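Local coordinates for protein glucosidase (PDB 5Z3K) that probably hydrolyses O-glycosidic bonds as a GH39-family beta-glucosidase from a deep-sea bacterium, at residues P236-R247 / A286-D297; L72-P80 / K125-I133. One frame throughout, in Å; residues are numbered along the deposited sequence.

Contact 1 of 2, residues P236-R247 / A286-D297; sequences PMDFRTIAAEVR and AAAIYMQDSEVD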
loop_
_atom_site.group_PDB
_atom_site.type_symbol
_atom_site.label_atom_id
_atom_site.label_comp_id
_atom_site.label_asym_id
_atom_site.label_seq_id
_atom_site.Cartn_x
_atom_site.Cartn_y
_atom_site.Cartn_z
ATOM N N PRO A 236 4.939 -13.599 -3.891
ATOM C CA PRO A 236 3.895 -12.555 -3.942
ATOM C C PRO A 236 2.556 -13.017 -3.399
ATOM O O PRO A 236 1.673 -12.177 -3.175
ATOM C CB PRO A 236 3.812 -12.207 -5.441
ATOM C CG PRO A 236 4.292 -13.454 -6.138
ATOM C CD PRO A 236 5.369 -14.023 -5.235
HETATM N N MSE A 237 2.380 -14.320 -3.178
HETATM C CA MSE A 237 1.164 -14.846 -2.579
HETATM C C MSE A 237 1.036 -14.488 -1.088
HETATM O O MSE A 237 -0.068 -14.512 -0.552
HETATM C CB MSE A 237 1.105 -16.373 -2.772
HETATM C CG MSE A 237 -0.240 -17.031 -2.414
HETATM SE SE MSE A 237 -1.786 -16.321 -3.418
HETATM C CE MSE A 237 -1.391 -17.045 -5.198
ATOM N N ASP A 238 2.151 -14.122 -0.438
ATOM C CA ASP A 238 2.160 -13.983 1.023
ATOM C C ASP A 238 1.049 -13.074 1.536
ATOM O O ASP A 238 0.444 -13.342 2.581
ATOM C CB ASP A 238 3.498 -13.424 1.504
ATOM C CG ASP A 238 4.552 -14.479 1.680
ATOM O OD1 ASP A 238 4.338 -15.635 1.229
ATOM O OD2 ASP A 238 5.622 -14.124 2.232
ATOM N N PHE A 239 0.784 -11.974 0.832
ATOM C CA PHE A 239 -0.145 -10.992 1.384
ATOM C C PHE A 239 -1.554 -11.554 1.487
ATOM O O PHE A 239 -2.260 -11.291 2.470
ATOM C CB PHE A 239 -0.055 -9.724 0.548
ATOM C CG PHE A 239 1.356 -9.297 0.370
ATOM C CD1 PHE A 239 2.059 -8.743 1.435
ATOM C CD2 PHE A 239 2.018 -9.544 -0.813
ATOM C CE1 PHE A 239 3.384 -8.399 1.301
ATOM C CE2 PHE A 239 3.344 -9.206 -0.959
ATOM C CZ PHE A 239 4.032 -8.637 0.088
ATOM N N ARG A 240 -1.961 -12.375 0.520
ATOM C CA ARG A 240 -3.247 -13.063 0.633
ATOM C C ARG A 240 -3.228 -14.047 1.793
ATOM O O ARG A 240 -4.169 -14.094 2.599
ATOM C CB ARG A 240 -3.583 -13.801 -0.666
ATOM C CG ARG A 240 -4.872 -14.601 -0.553
ATOM C CD ARG A 240 -5.033 -15.581 -1.705
ATOM N NE ARG A 240 -5.150 -14.902 -2.994
ATOM C CZ ARG A 240 -5.268 -15.548 -4.156
ATOM N NH1 ARG A 240 -5.282 -16.882 -4.171
ATOM N NH2 ARG A 240 -5.369 -14.873 -5.292
ATOM N N THR A 241 -2.155 -14.838 1.890
ATOM C CA THR A 241 -2.036 -15.829 2.964
ATOM C C THR A 241 -2.108 -15.175 4.341
ATOM O O THR A 241 -2.830 -15.654 5.224
ATOM C CB THR A 241 -0.735 -16.617 2.816
ATOM O OG1 THR A 241 -0.721 -17.267 1.544
ATOM C CG2 THR A 241 -0.598 -17.673 3.924
ATOM N N ILE A 242 -1.369 -14.080 4.549
ATOM C CA ILE A 242 -1.387 -13.458 5.875
ATOM C C ILE A 242 -2.761 -12.870 6.174
ATOM O O ILE A 242 -3.286 -13.008 7.289
ATOM C CB ILE A 242 -0.288 -12.386 6.007
ATOM C CG1 ILE A 242 1.092 -12.950 5.658
ATOM C CG2 ILE A 242 -0.285 -11.808 7.424
ATOM C CD1 ILE A 242 1.516 -14.104 6.528
ATOM N N ALA A 243 -3.370 -12.205 5.186
ATOM C CA ALA A 243 -4.644 -11.537 5.416
ATOM C C ALA A 243 -5.714 -12.529 5.841
ATOM O O ALA A 243 -6.576 -12.205 6.664
ATOM C CB ALA A 243 -5.092 -10.789 4.155
ATOM N N ALA A 244 -5.686 -13.737 5.279
ATOM C CA ALA A 244 -6.654 -14.751 5.680
ATOM C C ALA A 244 -6.520 -15.067 7.163
ATOM O O ALA A 244 -7.524 -15.157 7.881
ATOM C CB ALA A 244 -6.481 -16.014 4.830
ATOM N N GLU A 245 -5.284 -15.205 7.644
ATOM C CA GLU A 245 -5.069 -15.513 9.053
ATOM C C GLU A 245 -5.478 -14.346 9.945
ATOM O O GLU A 245 -6.094 -14.547 11.000
ATOM C CB GLU A 245 -3.607 -15.891 9.285
ATOM C CG GLU A 245 -3.290 -16.214 10.730
ATOM C CD GLU A 245 -4.044 -17.433 11.228
ATOM O OE1 GLU A 245 -4.525 -18.221 10.381
ATOM O OE2 GLU A 245 -4.156 -17.598 12.464
ATOM N N VAL A 246 -5.165 -13.121 9.528
ATOM C CA VAL A 246 -5.548 -11.953 10.314
ATOM C C VAL A 246 -7.061 -11.826 10.362
ATOM O O VAL A 246 -7.648 -11.515 11.408
ATOM C CB VAL A 246 -4.893 -10.687 9.734
ATOM C CG1 VAL A 246 -5.401 -9.465 10.464
ATOM C CG2 VAL A 246 -3.385 -10.794 9.829
ATOM N N ARG A 247 -7.715 -12.059 9.224
ATOM C CA ARG A 247 -9.168 -12.036 9.176
ATOM C C ARG A 247 -9.766 -12.980 10.205
ATOM O O ARG A 247 -10.699 -12.612 10.928
ATOM C CB ARG A 247 -9.646 -12.414 7.773
ATOM C CG ARG A 247 -11.162 -12.422 7.649
ATOM C CD ARG A 247 -11.667 -11.010 7.450
ATOM N NE ARG A 247 -12.089 -10.395 8.705
ATOM C CZ ARG A 247 -12.306 -9.092 8.869
ATOM N NH1 ARG A 247 -12.123 -8.250 7.854
ATOM N NH2 ARG A 247 -12.704 -8.627 10.054
ATOM N N ALA A 286 2.718 -8.990 -9.452
ATOM C CA ALA A 286 2.047 -10.243 -9.106
ATOM C C ALA A 286 1.387 -10.157 -7.732
ATOM O O ALA A 286 0.290 -10.689 -7.530
ATOM C CB ALA A 286 3.031 -11.417 -9.147
ATOM N N ALA A 287 2.031 -9.485 -6.775
ATOM C CA ALA A 287 1.447 -9.374 -5.438
ATOM C C ALA A 287 0.136 -8.597 -5.469
ATOM O O ALA A 287 -0.849 -8.984 -4.826
ATOM C CB ALA A 287 2.439 -8.705 -4.475
ATOM N N ALA A 288 0.119 -7.468 -6.190
ATOM C CA ALA A 288 -1.119 -6.718 -6.362
ATOM C C ALA A 288 -2.215 -7.581 -6.985
ATOM O O ALA A 288 -3.367 -7.545 -6.544
ATOM C CB ALA A 288 -0.858 -5.482 -7.223
ATOM N N ILE A 289 -1.879 -8.363 -8.018
ATOM C CA ILE A 289 -2.892 -9.200 -8.657
ATOM C C ILE A 289 -3.420 -10.234 -7.673
ATOM O O ILE A 289 -4.635 -10.431 -7.546
ATOM C CB ILE A 289 -2.330 -9.858 -9.929
ATOM C CG1 ILE A 289 -2.061 -8.762 -10.971
ATOM C CG2 ILE A 289 -3.321 -10.900 -10.473
ATOM C CD1 ILE A 289 -1.283 -9.210 -12.220
ATOM N N TYR A 290 -2.517 -10.907 -6.957
ATOM C CA TYR A 290 -2.971 -11.956 -6.049
ATOM C C TYR A 290 -3.776 -11.382 -4.887
ATOM O O TYR A 290 -4.730 -12.022 -4.435
ATOM C CB TYR A 290 -1.785 -12.774 -5.521
ATOM C CG TYR A 290 -1.175 -13.679 -6.571
ATOM C CD1 TYR A 290 -1.975 -14.371 -7.472
ATOM C CD2 TYR A 290 0.209 -13.820 -6.677
ATOM C CE1 TYR A 290 -1.418 -15.186 -8.450
ATOM C CE2 TYR A 290 0.778 -14.631 -7.659
ATOM C CZ TYR A 290 -0.045 -15.317 -8.533
ATOM O OH TYR A 290 0.513 -16.120 -9.500
HETATM N N MSE A 291 -3.440 -10.188 -4.399
HETATM C CA MSE A 291 -4.152 -9.684 -3.229
HETATM C C MSE A 291 -5.487 -9.057 -3.623
HETATM O O MSE A 291 -6.298 -8.746 -2.761
HETATM C CB MSE A 291 -3.293 -8.676 -2.451
HETATM C CG MSE A 291 -3.197 -7.314 -3.106
HETATM SE SE MSE A 291 -2.304 -6.052 -1.918
HETATM C CE MSE A 291 -0.479 -6.726 -2.014
ATOM N N GLN A 292 -5.724 -8.870 -4.927
ATOM C CA GLN A 292 -7.034 -8.390 -5.360
ATOM C C GLN A 292 -8.136 -9.363 -4.958
ATOM O O GLN A 292 -9.281 -8.953 -4.739
ATOM C CB GLN A 292 -7.034 -8.156 -6.875
ATOM C CG GLN A 292 -8.379 -7.723 -7.482
ATOM C CD GLN A 292 -8.784 -6.280 -7.179
ATOM O OE1 GLN A 292 -9.944 -5.905 -7.373
ATOM N NE2 GLN A 292 -7.835 -5.463 -6.714
ATOM N N ASP A 293 -7.800 -10.646 -4.844
ATOM C CA ASP A 293 -8.694 -11.693 -4.358
ATOM C C ASP A 293 -8.188 -12.128 -2.979
ATOM O O ASP A 293 -7.443 -13.099 -2.844
ATOM C CB ASP A 293 -8.723 -12.858 -5.343
ATOM C CG ASP A 293 -9.242 -12.454 -6.699
ATOM O OD1 ASP A 293 -10.305 -11.797 -6.730
ATOM O OD2 ASP A 293 -8.583 -12.776 -7.721
ATOM N N SER A 294 -8.571 -11.384 -1.947
ATOM C CA SER A 294 -8.002 -11.638 -0.623
ATOM C C SER A 294 -8.838 -10.911 0.418
ATOM O O SER A 294 -9.752 -10.153 0.090
ATOM C CB SER A 294 -6.548 -11.173 -0.539
ATOM O OG SER A 294 -6.501 -9.765 -0.351
ATOM N N GLU A 295 -8.491 -11.126 1.686
ATOM C CA GLU A 295 -9.132 -10.402 2.772
ATOM C C GLU A 295 -8.570 -8.997 2.963
ATOM O O GLU A 295 -9.046 -8.281 3.848
ATOM C CB GLU A 295 -9.013 -11.203 4.076
ATOM C CG GLU A 295 -9.646 -12.600 3.977
ATOM C CD GLU A 295 -11.137 -12.557 3.683
ATOM O OE1 GLU A 295 -11.801 -11.578 4.079
ATOM O OE2 GLU A 295 -11.654 -13.520 3.082
ATOM N N VAL A 296 -7.589 -8.576 2.155
ATOM C CA VAL A 296 -7.107 -7.202 2.222
ATOM C C VAL A 296 -8.190 -6.260 1.712
ATOM O O VAL A 296 -8.709 -6.419 0.597
ATOM C CB VAL A 296 -5.810 -7.035 1.410
ATOM C CG1 VAL A 296 -5.342 -5.582 1.448
ATOM C CG2 VAL A 296 -4.723 -7.972 1.926
ATOM N N ASP A 297 -8.523 -5.248 2.516
ATOM C CA ASP A 297 -9.521 -4.264 2.112
ATOM C C ASP A 297 -8.909 -2.958 1.631
ATOM O O ASP A 297 -9.516 -2.268 0.803
ATOM C CB ASP A 297 -10.475 -3.966 3.270
ATOM C CG ASP A 297 -11.336 -5.162 3.628
ATOM O OD1 ASP A 297 -11.884 -5.790 2.701
ATOM O OD2 ASP A 297 -11.440 -5.494 4.826
HETATM O O HOH W 1 -0.832 -11.293 -2.477
HETATM O O HOH W 2 -6.842 -13.370 2.101
HETATM O O HOH W 3 -11.518 -8.308 5.100
#
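M237 lays its terminal methyl over one face of the Y290 ring: CE sits 3.6 Å from the ring centroid and only 12° off the normal, which identifies a CH-pi contact, while the selenium of this selenomethionine lies obliquely to the ring in a Met-aromatic contact. Bends at chi2 and chi3 fold the chain back to bring CE there. P236 CG touches the edge of the same ring, and P236 CB packs 3.5 Å from A287 N. Next along the chain, F239 meets the CB of A287 through CE2 (3.7 Å) and the CE of selenomethionine M291, both obliquely, and A243 CB rests on V296 CG2. Towards the more open side the R240 guanidinium closes this tight half. NE and NH2 grip the carbonyl oxygen of Y290 side-on; the NH2 bond, 3.0 Å from R240 NH2 to Y290 O, lies in the carbonyl plane on a lone pair, whereas NE approaches from above that plane. D293 beside it is salt-bridged to R346. S294 OG accepts from V296 N in an ST turn and donates to M291 O, so one hydroxyl links M291, S294 and V296.

The far end is looser and wetter. One water links R240 O to E295 N, and another accepts from R247 NH1 and has both E295 O and D297 OD2 within hydrogen-bonding distance. R247 meets E295 mainly through its aliphatic part, CD to OE1 at 3.4 Å, with guanidinium and carboxylate planes 89° apart; besides that water, NH1 bonds to T258 O, and NH2 forms a salt bridge with D251. The helices 238-247 and 286-291 run at 37° with axes 8.7 Å apart, the arrangement of consecutive outer helices in a TIM barrel, here separated by strand 259-266.

Contact 2 of 2, residues L72-P80 / K125-I133; sequences LFPDWSADP and KYEQVVENI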
loop_
_atom_site.group_PDB
_atom_site.type_symbol
_atom_site.label_atom_id
_atom_site.label_comp_id
_atom_site.label_asym_id
_atom_site.label_seq_id
_atom_site.Cartn_x
_atom_site.Cartn_y
_atom_site.Cartn_z
ATOM N N LEU A 72 3.847 18.096 15.079
ATOM C CA LEU A 72 2.601 18.804 14.797
ATOM C C LEU A 72 2.196 19.714 15.949
ATOM O O LEU A 72 1.474 20.695 15.739
ATOM C CB LEU A 72 1.474 17.807 14.513
ATOM C CG LEU A 72 1.506 16.997 13.210
ATOM C CD1 LEU A 72 0.622 15.768 13.362
ATOM C CD2 LEU A 72 1.022 17.842 12.063
ATOM N N PHE A 73 2.613 19.382 17.171
ATOM C CA PHE A 73 2.392 20.216 18.350
ATOM C C PHE A 73 3.753 20.370 19.013
ATOM O O PHE A 73 4.117 19.587 19.899
ATOM C CB PHE A 73 1.361 19.586 19.285
ATOM C CG PHE A 73 0.710 20.567 20.217
ATOM C CD1 PHE A 73 -0.303 21.401 19.769
ATOM C CD2 PHE A 73 1.097 20.632 21.552
ATOM C CE1 PHE A 73 -0.910 22.300 20.629
ATOM C CE2 PHE A 73 0.494 21.521 22.416
ATOM C CZ PHE A 73 -0.512 22.360 21.954
ATOM N N PRO A 74 4.554 21.346 18.577
ATOM C CA PRO A 74 5.982 21.337 18.933
ATOM C C PRO A 74 6.271 21.651 20.389
ATOM O O PRO A 74 7.327 21.243 20.882
ATOM C CB PRO A 74 6.588 22.405 18.008
ATOM C CG PRO A 74 5.442 23.233 17.564
ATOM C CD PRO A 74 4.230 22.364 17.571
ATOM N N ASP A 75 5.381 22.353 21.084
ATOM C CA ASP A 75 5.598 22.793 22.462
ATOM C C ASP A 75 4.402 22.341 23.284
ATOM O O ASP A 75 3.323 22.936 23.194
ATOM C CB ASP A 75 5.765 24.314 22.521
ATOM C CG ASP A 75 5.977 24.847 23.932
ATOM O OD1 ASP A 75 5.659 24.161 24.924
ATOM O OD2 ASP A 75 6.459 25.993 24.037
ATOM N N TRP A 76 4.594 21.320 24.116
ATOM C CA TRP A 76 3.456 20.763 24.840
ATOM C C TRP A 76 2.975 21.648 25.990
ATOM O O TRP A 76 1.962 21.316 26.615
ATOM C CB TRP A 76 3.803 19.359 25.340
ATOM C CG TRP A 76 3.641 18.339 24.248
ATOM C CD1 TRP A 76 4.635 17.753 23.508
ATOM C CD2 TRP A 76 2.409 17.810 23.757
ATOM N NE1 TRP A 76 4.088 16.883 22.584
ATOM C CE2 TRP A 76 2.723 16.900 22.717
ATOM C CE3 TRP A 76 1.065 18.011 24.096
ATOM C CZ2 TRP A 76 1.741 16.196 22.017
ATOM C CZ3 TRP A 76 0.088 17.305 23.402
ATOM C CH2 TRP A 76 0.433 16.406 22.374
ATOM N N SER A 77 3.638 22.768 26.271
ATOM C CA SER A 77 3.107 23.723 27.235
ATOM C C SER A 77 2.167 24.741 26.598
ATOM O O SER A 77 1.533 25.516 27.324
ATOM C CB SER A 77 4.254 24.456 27.938
ATOM O OG SER A 77 4.928 25.331 27.047
ATOM N N ALA A 78 2.055 24.749 25.270
ATOM C CA ALA A 78 1.275 25.758 24.564
ATOM C C ALA A 78 -0.224 25.505 24.707
ATOM O O ALA A 78 -0.673 24.404 25.026
ATOM C CB ALA A 78 1.658 25.795 23.082
ATOM N N ASP A 79 -0.996 26.554 24.459
ATOM C CA ASP A 79 -2.454 26.476 24.494
ATOM C C ASP A 79 -2.964 25.563 23.380
ATOM O O ASP A 79 -2.803 25.893 22.199
ATOM C CB ASP A 79 -3.017 27.890 24.352
ATOM C CG ASP A 79 -4.532 27.947 24.377
ATOM O OD1 ASP A 79 -5.211 26.901 24.336
ATOM O OD2 ASP A 79 -5.051 29.082 24.427
ATOM N N PRO A 80 -3.605 24.434 23.703
ATOM C CA PRO A 80 -4.065 23.516 22.646
ATOM C C PRO A 80 -5.283 24.011 21.886
ATOM O O PRO A 80 -5.670 23.371 20.900
ATOM C CB PRO A 80 -4.392 22.236 23.420
ATOM C CG PRO A 80 -4.830 22.746 24.757
ATOM C CD PRO A 80 -3.965 23.948 25.045
ATOM N N LYS A 125 -4.545 16.252 27.518
ATOM C CA LYS A 125 -4.082 17.236 26.540
ATOM C C LYS A 125 -3.751 16.575 25.205
ATOM O O LYS A 125 -4.030 17.142 24.142
ATOM C CB LYS A 125 -2.871 18.004 27.080
ATOM C CG LYS A 125 -2.504 19.262 26.260
ATOM C CD LYS A 125 -1.388 20.055 26.912
ATOM C CE LYS A 125 -1.344 21.473 26.365
ATOM N NZ LYS A 125 -0.405 22.362 27.122
ATOM N N TYR A 126 -3.148 15.383 25.240
ATOM C CA TYR A 126 -2.926 14.625 24.011
ATOM C C TYR A 126 -4.226 14.479 23.219
ATOM O O TYR A 126 -4.273 14.728 22.008
ATOM C CB TYR A 126 -2.330 13.257 24.368
ATOM C CG TYR A 126 -1.920 12.404 23.183
ATOM C CD1 TYR A 126 -0.698 12.608 22.538
ATOM C CD2 TYR A 126 -2.745 11.388 22.721
ATOM C CE1 TYR A 126 -0.316 11.809 21.449
ATOM C CE2 TYR A 126 -2.372 10.591 21.639
ATOM C CZ TYR A 126 -1.157 10.811 21.013
ATOM O OH TYR A 126 -0.786 10.030 19.935
ATOM N N GLU A 127 -5.310 14.121 23.910
ATOM C CA GLU A 127 -6.594 13.924 23.241
ATOM C C GLU A 127 -7.111 15.224 22.619
ATOM O O GLU A 127 -7.616 15.213 21.490
ATOM C CB GLU A 127 -7.603 13.336 24.235
ATOM C CG GLU A 127 -8.979 13.043 23.645
ATOM C CD GLU A 127 -9.886 12.281 24.609
ATOM O OE1 GLU A 127 -9.381 11.778 25.634
ATOM O OE2 GLU A 127 -11.099 12.172 24.331
ATOM N N GLN A 128 -6.981 16.326 23.318
ATOM C CA GLN A 128 -7.408 17.581 22.778
ATOM C C GLN A 128 -6.604 17.936 21.512
ATOM O O GLN A 128 -7.134 18.380 20.570
ATOM C CB GLN A 128 -7.199 18.709 23.792
ATOM C CG GLN A 128 -8.021 18.679 25.035
ATOM C CD GLN A 128 -7.733 19.918 25.897
ATOM O OE1 GLN A 128 -6.845 19.918 26.705
ATOM N NE2 GLN A 128 -8.425 20.991 25.629
ATOM N N VAL A 129 -5.326 17.684 21.548
ATOM C CA VAL A 129 -4.475 18.057 20.423
ATOM C C VAL A 129 -4.779 17.164 19.224
ATOM O O VAL A 129 -4.839 17.642 18.086
ATOM C CB VAL A 129 -2.994 18.022 20.849
ATOM C CG1 VAL A 129 -2.069 18.014 19.649
ATOM C CG2 VAL A 129 -2.701 19.232 21.736
ATOM N N VAL A 130 -5.050 15.874 19.462
ATOM C CA VAL A 130 -5.441 14.993 18.356
ATOM C C VAL A 130 -6.747 15.468 17.740
ATOM O O VAL A 130 -6.905 15.484 16.510
ATOM C CB VAL A 130 -5.551 13.528 18.818
ATOM C CG1 VAL A 130 -6.180 12.659 17.697
ATOM C CG2 VAL A 130 -4.189 12.982 19.222
ATOM N N GLU A 131 -7.696 15.882 18.581
ATOM C CA GLU A 131 -8.999 16.285 18.063
ATOM C C GLU A 131 -8.877 17.506 17.155
ATOM O O GLU A 131 -9.507 17.561 16.093
ATOM C CB GLU A 131 -9.964 16.554 19.220
ATOM C CG GLU A 131 -11.338 17.063 18.791
ATOM C CD GLU A 131 -12.272 17.296 19.969
ATOM O OE1 GLU A 131 -11.895 16.953 21.109
ATOM O OE2 GLU A 131 -13.382 17.826 19.752
ATOM N N ASN A 132 -8.062 18.490 17.540
ATOM C CA ASN A 132 -7.929 19.678 16.703
ATOM C C ASN A 132 -7.060 19.446 15.477
ATOM O O ASN A 132 -7.208 20.170 14.487
ATOM C CB ASN A 132 -7.384 20.853 17.518
ATOM C CG ASN A 132 -8.433 21.439 18.449
ATOM O OD1 ASN A 132 -9.639 21.251 18.238
ATOM N ND2 ASN A 132 -7.984 22.136 19.491
ATOM N N ILE A 133 -6.141 18.478 15.517
ATOM C CA ILE A 133 -5.483 18.068 14.282
ATOM C C ILE A 133 -6.517 17.508 13.319
ATOM O O ILE A 133 -6.518 17.822 12.121
ATOM C CB ILE A 133 -4.363 17.050 14.579
ATOM C CG1 ILE A 133 -3.205 17.749 15.295
ATOM C CG2 ILE A 133 -3.896 16.349 13.292
ATOM C CD1 ILE A 133 -2.285 16.817 16.019
#
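The ammonium nitrogen of K125 is gripped by two carbonyl oxygens of the facing loop: NZ donates to W76 O at 2.6 Å and to A78 O at 2.9 Å. The loop 72-80 follows barrel strand 53-55, and the helix 123-138 that carries K125 follows strand 104-109, so the contact joins a beta-alpha loop of the TIM barrel to an outer helix. Neither bond is in the plane of its carbonyl; NZ stands above that of W76 and is tilted from that of A78. The extended lysine chain, which leaves with CG anti to the backbone N (chi1 -167°), spans the distance to the loop and passes P80, whose CD lies 3.8 Å from K125 CE.

The two gripped carbonyls belong to a type I beta turn from D75 to A78. D75 OD1 accepts from both S77 N and S77 OG, the former closing an Asx turn, and both donors come from the same face of the carboxylate plane. W76 and A78 both lie in this turn, which is consistent with it placing their carbonyls near each other. W76 NE1 is held elsewhere, by D64 O.

Beside these polar bonds, V129 fills the apolar centre. Its CG2 reaches W76 CZ3 and P80 CB, and W76 CH2 meets Y126 CD1 obliquely at 4.0 Å. L72 and I133 join through their CD1 methyls farther along the helix. One turn on from Q128, N132 ND2 donates to P80 O at 3.0 Å, with the oxygen in the amide plane; P80 O has a second partner in Y86 OH. At the middle of the apolar patch, V129 CG2 stands 3.6 Å from the centroid of the F73 ring, 7° off its normal.

In the fold
Both contacts belong to the eight-stranded parallel barrel, but to different arcs of it. Contact 2 comes first along the chain and closes before contact 1 opens; their centres are 38 Å apart, on opposite sides of the chain's centre, and their nearest atoms remain about 22 Å from each other. Contact 2 joins the loop between strand 53-55 and helix 89-100 to helix 123-138. Contact 1 pairs helices 238-252 and 277-291 late in the barrel, where helix 277-291 also packs on strand 357-363 of the nine-stranded mixed sheet. One contact thus lies at the barrel's periphery, between a loop and an outer helix, while the other lies where the barrel adjoins the second sheet.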